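Local coordinates for protein acetyl-CoA acetyltransferase A (Ascaris suum, PDB 6BJA) that probably catalyses thiolytic cleavage or Claisen condensation of acyl-CoA thioesters, as a coenzyme A-binding acetyl-CoA acetyltransferase of the thiolase family, at residues Leu377-Ile382 / Ala389-Ile394. Residues are numbered along the deposited sequence; the frame is centred on the assembly and turned at random.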
loop_
_atom_site.group_PDB
_atom_site.type_symbol
_atom_site.label_atom_id
_atom_site.label_comp_id
_atom_site.label_asym_id
_atom_site.label_seq_id
_atom_site.Cartn_x
_atom_site.Cartn_y
_atom_site.Cartn_z
ATOM N N LEU A 377 -5.264 -38.244 -34.929
ATOM C CA LEU A 377 -5.096 -38.258 -33.478
ATOM C C LEU A 377 -4.131 -37.161 -33.070
ATOM O O LEU A 377 -3.114 -36.940 -33.716
ATOM C CB LEU A 377 -4.573 -39.611 -32.991
ATOM C CG LEU A 377 -5.497 -40.809 -33.202
ATOM C CD1 LEU A 377 -4.822 -42.053 -32.652
ATOM C CD2 LEU A 377 -6.868 -40.599 -32.566
ATOM N N GLY A 378 -4.468 -36.465 -31.984
ATOM C CA GLY A 378 -3.589 -35.439 -31.463
ATOM C C GLY A 378 -3.423 -35.597 -29.954
ATOM O O GLY A 378 -4.284 -36.141 -29.252
ATOM N N VAL A 379 -2.290 -35.120 -29.457
ATOM C CA VAL A 379 -2.032 -35.059 -28.024
ATOM C C VAL A 379 -1.659 -33.646 -27.613
ATOM O O VAL A 379 -0.809 -33.013 -28.237
ATOM C CB VAL A 379 -0.907 -36.025 -27.596
ATOM C CG1 VAL A 379 -0.582 -35.866 -26.089
ATOM C CG2 VAL A 379 -1.318 -37.435 -27.873
ATOM N N ALA A 380 -2.320 -33.145 -26.569
ATOM C CA ALA A 380 -1.947 -31.884 -25.959
ATOM C C ALA A 380 -1.437 -32.176 -24.558
ATOM O O ALA A 380 -2.076 -32.917 -23.811
ATOM C CB ALA A 380 -3.120 -30.916 -25.925
ATOM N N ALA A 381 -0.289 -31.591 -24.227
ATOM C CA ALA A 381 0.354 -31.803 -22.930
ATOM C C ALA A 381 0.873 -30.502 -22.350
ATOM O O ALA A 381 1.316 -29.617 -23.072
ATOM C CB ALA A 381 1.462 -32.784 -23.062
ATOM N N ILE A 382 0.785 -30.378 -21.020
ATOM C CA ILE A 382 1.178 -29.143 -20.348
ATOM C C ILE A 382 1.732 -29.452 -18.956
ATOM O O ILE A 382 1.189 -30.299 -18.261
ATOM C CB ILE A 382 -0.021 -28.159 -20.273
ATOM C CG1 ILE A 382 0.374 -26.810 -19.707
ATOM C CG2 ILE A 382 -1.205 -28.785 -19.539
ATOM C CD1 ILE A 382 -0.680 -25.715 -20.100
ATOM N N ALA A 389 2.196 -32.600 -14.646
ATOM C CA ALA A 389 1.759 -32.376 -16.017
ATOM C C ALA A 389 0.502 -33.166 -16.322
ATOM O O ALA A 389 0.217 -34.201 -15.696
ATOM C CB ALA A 389 2.861 -32.742 -17.015
ATOM N N SER A 390 -0.257 -32.640 -17.281
ATOM C CA SER A 390 -1.495 -33.227 -17.766
ATOM C C SER A 390 -1.390 -33.417 -19.267
ATOM O O SER A 390 -0.740 -32.614 -19.943
ATOM C CB SER A 390 -2.689 -32.328 -17.436
ATOM O OG SER A 390 -2.712 -32.006 -16.056
ATOM N N ALA A 391 -1.976 -34.494 -19.771
ATOM C CA ALA A 391 -2.021 -34.734 -21.219
ATOM C C ALA A 391 -3.378 -35.301 -21.606
ATOM O O ALA A 391 -4.029 -36.005 -20.814
ATOM C CB ALA A 391 -0.909 -35.667 -21.646
ATOM N N ILE A 392 -3.816 -34.979 -22.822
ATOM C CA ILE A 392 -5.101 -35.433 -23.327
ATOM C C ILE A 392 -4.906 -35.931 -24.756
ATOM O O ILE A 392 -4.134 -35.363 -25.529
ATOM C CB ILE A 392 -6.193 -34.302 -23.236
ATOM C CG1 ILE A 392 -7.589 -34.832 -23.544
ATOM C CG2 ILE A 392 -5.855 -33.145 -24.122
ATOM C CD1 ILE A 392 -8.699 -33.871 -23.063
ATOM N N LEU A 393 -5.584 -37.033 -25.061
ATOM C CA LEU A 393 -5.607 -37.621 -26.391
ATOM C C LEU A 393 -6.944 -37.353 -27.056
ATOM O O LEU A 393 -8.002 -37.669 -26.487
ATOM C CB LEU A 393 -5.355 -39.130 -26.293
ATOM C CG LEU A 393 -5.490 -39.933 -27.589
ATOM C CD1 LEU A 393 -4.346 -39.605 -28.535
ATOM C CD2 LEU A 393 -5.522 -41.434 -27.251
ATOM N N ILE A 394 -6.900 -36.760 -28.247
ATOM C CA ILE A 394 -8.120 -36.460 -28.975
ATOM C C ILE A 394 -8.098 -36.957 -30.406
ATOM O O ILE A 394 -7.040 -37.075 -31.027
ATOM C CB ILE A 394 -8.421 -34.967 -28.958
ATOM C CG1 ILE A 394 -7.361 -34.152 -29.662
ATOM C CG2 ILE A 394 -8.596 -34.471 -27.506
ATOM C CD1 ILE A 394 -7.866 -32.758 -29.971
#
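G378, A380 and I382 pair with I394, I392 and S390 through six backbone hydrogen bonds, making a regular antiparallel beta hairpin whose strands run at 167° to each other. It is the C-terminal hairpin of the thiolase fold. The bonds come in reciprocal pairs: G378 N reaches I394 O at 2.8 Å, and I394 N answers to G378 O almost straight, at 175°. V379-L393 and A381-A391 are the non-hydrogen-bonded pairs in between, and there CA-H groups approach the same carbonyl oxygens that accept the N-H bonds, as from V379 CA to I392 O at 3.3 Å.

The two faces of the ribbon serve different helices. On one, V379, A381, A391 and L393 line up, with helix 298-310 packed against V379 and L393. The methyls of A381 and A391 suit the closest backbone pair, their CB atoms 4.0 Å apart. Next to them L393 has CG anti to its backbone N, and its CD1 leans toward the neighbouring strand, against V379 CG2 at 3.8 Å and close to G378 O.

The other face carries A380, I382, S390, I392 and I394, packed against helices 357-371 and 97-110. A380 is small enough to sit against I364 and L368 while its CB still touches I392 CG2. The beta-branched isoleucines favour extended backbone and fill this buried layer; I392 reaches M99 and I102. Toward the turn the hairpin approaches the active site: the I382 side chain lies about 5 Å from that of H355, a predicted proton acceptor. At the opposite end G378 is the side-chain-free partner of bulky I394, whose CG1 stands between backbone N and carbonyl carbon (chi1 63°), 3.7 Å from G378 O.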